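Local coordinates for protein alpha-L-arabinosidase (Xanthomonas axonopodis pv. citri, PDB 6D25) that removes alpha-L-arabinofuranosyl side chains by hydrolysis as a GH51 arabinofuranosidase, probably including those on internally di-substituted xylose units of arabinoxylan, at residues G50-H55 against N370-V375; I89-I94 against L146-Y151. All coordinates share one frame; numbering follows the deposited sequence.

Interaction 1: residues G50-H55 against N370-V375; sequences GQFAEH and NIAQMV. With GOL (glycerol), chain G.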
loop_
_atom_site.group_PDB
_atom_site.type_symbol
_atom_site.label_atom_id
_atom_site.label_comp_id
_atom_site.label_asym_id
_atom_site.label_seq_id
_atom_site.Cartn_x
_atom_site.Cartn_y
_atom_site.Cartn_z
ATOM N N GLY A 50 3.823 -28.103 15.325
ATOM C CA GLY A 50 2.704 -27.448 14.659
ATOM C C GLY A 50 2.359 -28.083 13.324
ATOM O O GLY A 50 3.209 -28.741 12.637
ATOM N N GLN A 51 1.073 -27.922 12.976
ATOM C CA GLN A 51 0.522 -28.370 11.716
ATOM C C GLN A 51 0.115 -27.129 10.902
ATOM O O GLN A 51 0.098 -26.000 11.392
ATOM C CB GLN A 51 -0.670 -29.293 11.955
ATOM C CG GLN A 51 -0.369 -30.529 12.811
ATOM C CD GLN A 51 0.383 -31.614 12.069
ATOM O OE1 GLN A 51 0.443 -31.644 10.839
ATOM N NE2 GLN A 51 0.977 -32.528 12.825
ATOM N N PHE A 52 -0.192 -27.375 9.635
ATOM C CA PHE A 52 -0.416 -26.335 8.660
ATOM C C PHE A 52 -1.457 -26.826 7.666
ATOM O O PHE A 52 -1.209 -27.777 6.932
ATOM C CB PHE A 52 0.937 -25.998 8.014
ATOM C CG PHE A 52 0.920 -25.087 6.824
ATOM C CD1 PHE A 52 -0.079 -24.126 6.657
ATOM C CD2 PHE A 52 1.924 -25.185 5.873
ATOM C CE1 PHE A 52 -0.083 -23.322 5.529
ATOM C CE2 PHE A 52 1.904 -24.375 4.739
ATOM C CZ PHE A 52 0.908 -23.448 4.579
ATOM N N ALA A 53 -2.627 -26.169 7.656
ATOM C CA ALA A 53 -3.738 -26.579 6.828
ATOM C C ALA A 53 -4.155 -25.443 5.888
ATOM O O ALA A 53 -5.074 -24.652 6.225
ATOM C CB ALA A 53 -4.875 -27.019 7.699
ATOM N N GLU A 54 -3.526 -25.369 4.712
ATOM C CA GLU A 54 -3.881 -24.400 3.702
ATOM C C GLU A 54 -5.142 -24.865 2.989
ATOM O O GLU A 54 -5.384 -26.072 2.854
ATOM C CB GLU A 54 -2.739 -24.239 2.689
ATOM C CG GLU A 54 -2.948 -23.172 1.620
ATOM C CD GLU A 54 -1.697 -22.784 0.847
ATOM O OE1 GLU A 54 -0.652 -23.459 1.042
ATOM O OE2 GLU A 54 -1.748 -21.818 0.036
ATOM N N HIS A 55 -5.880 -23.887 2.429
ATOM C CA HIS A 55 -6.947 -24.215 1.485
ATOM C C HIS A 55 -6.300 -24.628 0.172
ATOM O O HIS A 55 -5.957 -23.761 -0.643
ATOM C CB HIS A 55 -7.906 -23.047 1.304
ATOM C CG HIS A 55 -8.848 -22.896 2.438
ATOM N ND1 HIS A 55 -10.184 -22.911 2.244
ATOM C CD2 HIS A 55 -8.648 -22.844 3.772
ATOM C CE1 HIS A 55 -10.788 -22.830 3.428
ATOM N NE2 HIS A 55 -9.870 -22.795 4.381
ATOM N N ASN A 370 5.990 -25.715 11.759
ATOM C CA ASN A 370 4.765 -26.243 11.165
ATOM C C ASN A 370 5.125 -27.019 9.894
ATOM O O ASN A 370 5.644 -26.455 8.908
ATOM C CB ASN A 370 3.733 -25.173 10.837
ATOM C CG ASN A 370 3.343 -24.310 12.015
ATOM O OD1 ASN A 370 4.111 -23.431 12.400
ATOM N ND2 ASN A 370 2.169 -24.553 12.592
ATOM N N ILE A 371 4.836 -28.316 9.895
ATOM C CA ILE A 371 5.099 -29.156 8.734
ATOM C C ILE A 371 4.041 -28.879 7.664
ATOM O O ILE A 371 2.842 -28.693 7.985
ATOM C CB ILE A 371 5.159 -30.647 9.137
ATOM C CG1 ILE A 371 5.821 -31.474 8.045
ATOM C CG2 ILE A 371 3.781 -31.183 9.492
ATOM C CD1 ILE A 371 6.055 -32.930 8.345
ATOM N N ALA A 372 4.459 -28.915 6.410
ATOM C CA ALA A 372 3.566 -28.743 5.275
ATOM C C ALA A 372 3.163 -30.102 4.688
ATOM O O ALA A 372 4.050 -30.816 4.206
ATOM C CB ALA A 372 4.263 -27.930 4.212
ATOM N N GLN A 373 1.889 -30.492 4.683
ATOM C CA GLN A 373 0.732 -29.866 5.317
ATOM C C GLN A 373 -0.039 -30.991 6.020
ATOM O O GLN A 373 0.461 -32.118 6.069
ATOM C CB GLN A 373 -0.129 -29.151 4.274
ATOM C CG GLN A 373 0.514 -27.877 3.729
ATOM C CD GLN A 373 -0.406 -27.011 2.917
ATOM O OE1 GLN A 373 -1.640 -27.137 3.036
ATOM N NE2 GLN A 373 0.186 -26.129 2.118
ATOM N N MET A 374 -1.220 -30.727 6.561
ATOM C CA MET A 374 -1.751 -31.569 7.606
ATOM C C MET A 374 -2.447 -32.808 7.017
ATOM O O MET A 374 -2.171 -33.929 7.485
ATOM C CB MET A 374 -2.718 -30.781 8.503
ATOM C CG MET A 374 -3.094 -31.500 9.777
ATOM S SD MET A 374 -4.082 -30.453 10.887
ATOM C CE MET A 374 -5.629 -30.386 9.992
ATOM N N VAL A 375 -3.377 -32.635 6.060
ATOM C CA VAL A 375 -4.125 -33.730 5.485
ATOM C C VAL A 375 -4.079 -33.638 3.958
ATOM O O VAL A 375 -4.278 -32.553 3.423
ATOM C CB VAL A 375 -5.587 -33.730 5.973
ATOM C CG1 VAL A 375 -6.344 -34.969 5.499
ATOM C CG2 VAL A 375 -5.681 -33.609 7.478
HETATM C C1 GOL G . 2.507 -22.391 0.548
HETATM O O1 GOL G . 1.229 -22.094 -0.056
HETATM C C2 GOL G . 3.296 -23.434 -0.296
HETATM O O2 GOL G . 4.675 -23.361 0.117
HETATM C C3 GOL G . 2.741 -24.848 -0.099
HETATM O O3 GOL G . 2.843 -25.373 1.265
HETATM O O HOH W 1 0.646 -29.948 8.823
HETATM O O HOH W 2 -3.998 -28.397 3.477
#

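Interaction 2: residues I89-I94 against L146-Y151; sequences IAVPNI and LGTQAY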
loop_
_atom_site.group_PDB
_atom_site.type_symbol
_atom_site.label_atom_id
_atom_site.label_comp_id
_atom_site.label_asym_id
_atom_site.label_seq_id
_atom_site.Cartn_x
_atom_site.Cartn_y
_atom_site.Cartn_z
ATOM N N ILE A 89 -2.354 -37.260 18.662
ATOM C CA ILE A 89 -0.940 -36.793 18.648
ATOM C C ILE A 89 -0.806 -35.411 19.316
ATOM O O ILE A 89 0.297 -34.814 19.275
ATOM C CB ILE A 89 -0.339 -36.820 17.232
ATOM C CG1 ILE A 89 -1.117 -35.978 16.237
ATOM C CG2 ILE A 89 -0.175 -38.239 16.756
ATOM C CD1 ILE A 89 -0.370 -35.689 14.940
ATOM N N ALA A 90 -1.875 -34.925 19.948
ATOM C CA ALA A 90 -1.876 -33.662 20.711
ATOM C C ALA A 90 -1.314 -32.502 19.860
ATOM O O ALA A 90 -0.339 -31.843 20.205
ATOM C CB ALA A 90 -1.112 -33.829 22.022
ATOM N N VAL A 91 -1.948 -32.248 18.734
ATOM C CA VAL A 91 -1.567 -31.137 17.876
ATOM C C VAL A 91 -1.512 -29.859 18.723
ATOM O O VAL A 91 -2.490 -29.507 19.348
ATOM C CB VAL A 91 -2.526 -30.995 16.689
ATOM C CG1 VAL A 91 -2.206 -29.740 15.898
ATOM C CG2 VAL A 91 -2.516 -32.217 15.781
ATOM N N PRO A 92 -0.396 -29.119 18.670
ATOM C CA PRO A 92 -0.251 -27.931 19.533
ATOM C C PRO A 92 -0.827 -26.640 18.928
ATOM O O PRO A 92 -1.355 -25.762 19.642
ATOM C CB PRO A 92 1.274 -27.786 19.687
ATOM C CG PRO A 92 1.810 -28.302 18.365
ATOM C CD PRO A 92 0.880 -29.471 18.049
ATOM N N ASN A 93 -0.722 -26.514 17.611
ATOM C CA ASN A 93 -1.316 -25.375 16.859
ATOM C C ASN A 93 -1.500 -25.811 15.411
ATOM O O ASN A 93 -0.814 -26.748 14.946
ATOM C CB ASN A 93 -0.488 -24.098 16.976
ATOM C CG ASN A 93 0.708 -24.053 16.056
ATOM O OD1 ASN A 93 0.561 -23.841 14.834
ATOM N ND2 ASN A 93 1.898 -24.170 16.626
ATOM N N ILE A 94 -2.437 -25.149 14.741
ATOM C CA ILE A 94 -2.615 -25.279 13.303
ATOM C C ILE A 94 -2.574 -23.883 12.686
ATOM O O ILE A 94 -3.349 -22.995 13.109
ATOM C CB ILE A 94 -3.946 -25.960 12.940
ATOM C CG1 ILE A 94 -4.086 -27.339 13.585
ATOM C CG2 ILE A 94 -4.081 -26.028 11.411
ATOM C CD1 ILE A 94 -5.468 -27.964 13.401
ATOM N N LEU A 146 -10.334 -29.825 18.872
ATOM C CA LEU A 146 -9.072 -30.547 19.030
ATOM C C LEU A 146 -8.373 -30.181 20.337
ATOM O O LEU A 146 -7.428 -30.867 20.680
ATOM C CB LEU A 146 -8.091 -30.217 17.905
ATOM C CG LEU A 146 -8.459 -30.700 16.490
ATOM C CD1 LEU A 146 -7.317 -30.475 15.524
ATOM C CD2 LEU A 146 -8.865 -32.127 16.429
ATOM N N GLY A 147 -8.727 -29.068 20.976
ATOM C CA GLY A 147 -7.963 -28.541 22.108
ATOM C C GLY A 147 -6.629 -27.957 21.656
ATOM O O GLY A 147 -5.673 -27.957 22.439
ATOM N N THR A 148 -6.547 -27.430 20.431
ATOM C CA THR A 148 -5.289 -26.880 19.860
ATOM C C THR A 148 -5.374 -25.350 19.748
ATOM O O THR A 148 -6.461 -24.749 19.912
ATOM C CB THR A 148 -4.979 -27.535 18.504
ATOM O OG1 THR A 148 -3.591 -27.328 18.233
ATOM C CG2 THR A 148 -5.800 -26.966 17.357
ATOM N N GLN A 149 -4.231 -24.725 19.497
ATOM C CA GLN A 149 -4.160 -23.270 19.341
ATOM C C GLN A 149 -4.310 -22.889 17.866
ATOM O O GLN A 149 -3.813 -23.587 16.979
ATOM C CB GLN A 149 -2.851 -22.736 19.921
ATOM C CG GLN A 149 -2.790 -22.808 21.448
ATOM C CD GLN A 149 -1.489 -22.216 21.955
ATOM O OE1 GLN A 149 -0.409 -22.475 21.420
ATOM N NE2 GLN A 149 -1.579 -21.330 22.928
ATOM N N ALA A 150 -4.939 -21.744 17.611
ATOM C CA ALA A 150 -5.075 -21.188 16.271
ATOM C C ALA A 150 -3.850 -20.317 15.966
ATOM O O ALA A 150 -3.491 -19.432 16.760
ATOM C CB ALA A 150 -6.329 -20.343 16.206
ATOM N N TYR A 151 -3.229 -20.550 14.815
ATOM C CA TYR A 151 -2.234 -19.703 14.248
ATOM C C TYR A 151 -2.830 -19.135 12.948
ATOM O O TYR A 151 -2.893 -19.826 11.931
ATOM C CB TYR A 151 -0.953 -20.517 14.077
ATOM C CG TYR A 151 0.212 -19.848 13.378
ATOM C CD1 TYR A 151 0.186 -18.534 12.961
ATOM C CD2 TYR A 151 1.381 -20.572 13.188
ATOM C CE1 TYR A 151 1.290 -17.972 12.339
ATOM C CE2 TYR A 151 2.495 -20.011 12.568
ATOM C CZ TYR A 151 2.452 -18.707 12.139
ATOM O OH TYR A 151 3.529 -18.167 11.504
HETATM O O HOH W 3 -4.465 -31.451 20.316
#

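Interaction 1: residues G50-H55 against N370-V375
The amide of Q373 and the carboxylate and backbone of E54 grip each other in two places, and this polar pair illustrates how side chains can close a barrel where strand pairing runs out. E54 N gives a hydrogen bond to Q373 OE1 (3.1 Å), from above the carbonyl plane. Q373 NE2 donates to the anti lone pair of E54 OE1 (3.0 Å), with amide and carboxylate planes only 16° apart. Q373 follows a cis peptide bond from A372. A glycerol, probably from the crystallisation liquor, bridges the pair, accepting from Q373 NE2 at O3 and donating from O1 to E54 OE1. At the strand end, N370 ND2 donates to Q51 O (2.8 Å), and I371 N bonds G50 O beside the single G50-N370 bridge. One water joins F52 N, Q51 OE1 and I371 O.

Among the apolar contacts, Q373 CG sits over a face of the F52 ring, 4.1 Å from its centroid, a CH-pi contact. F52 CG lies anti to the backbone N (chi1 171°), which carries CD2 to A372 CB (4.0 Å). M374 crosses Q51 at about a right angle, SD being 3.8 Å from Q51 CB.

The contact joins the first and last strands of the eight-stranded parallel sheet, 51-52 and 366-371, and so closes the barrel. Strand 93-96 flanks the former, strand 319-325 the latter, and helix 393-400 packs on Q51 and I371.

Interaction 2: residues I89-I94 against L146-Y151
Two neighbouring parallel strands of the barrel, 93-96 and 149-154, begin here side by side, the second entered directly from helix 136-146 through a Schellman motif at G147. Their register is N93 with Q149 and I94 with A150. Q149 N donates to P92 O (3.1 Å), I94 N to Q149 O (3.1 Å), and Y151 N to I94 O (3.0 Å), so the ladder alternates between strands as parallel pairing requires.

Just before the ladder a side chain adds a bond of its own. T148 OG1, anti to its own N at chi1 -161°, donates to V91 O (2.7 Å) from well above the carbonyl plane. A water also donates to V91 O and to L146 O, tying the helix end to the loop before strand 93-96. The same rotation of T148 turns CG2 to I94 CD1 (4.1 Å), which also meets L146 CD1 (3.8 Å), the I94 and L146 side chains crossing at about a right angle.

N93 CB and Q149 CB lie 4.0 Å apart. Beyond them the polar ends turn to outside partners, Q149 to Y196 and N93 to N370. N93 OD1 also lies at the edge of the Y151 ring, 3.8 Å from Y151 CD2.

Adjacent parallel strands, with an intervening helix leading into the second, are the repeating element of the (beta/alpha)8 barrel expected of a GH51 catalytic domain.

How the interactions relate
Interactions 1 and 2 show how a barrel wall is assembled from successive pairings: their centres are 11 Å apart, and strands 51-52 and 93-96 are neighbours in one parallel sheet. Interaction 2, nested within the loop closed by interaction 1, joins early strands; interaction 1 brings the first and last together. N370 ND2 lies 2.8 Å from N93 OD1, and Q51 N is 3.0 Å from N93 O, both probable hydrogen bonds, while Q51 CG packs on V91 CG1. The glycerol, also bonded to Y268, C100 and E324, sits where strands 51-52 and 319-325 end, at the C-terminal side of the sheet that carries the active site in (beta/alpha)8 glycosidases, and probably marks the substrate pocket.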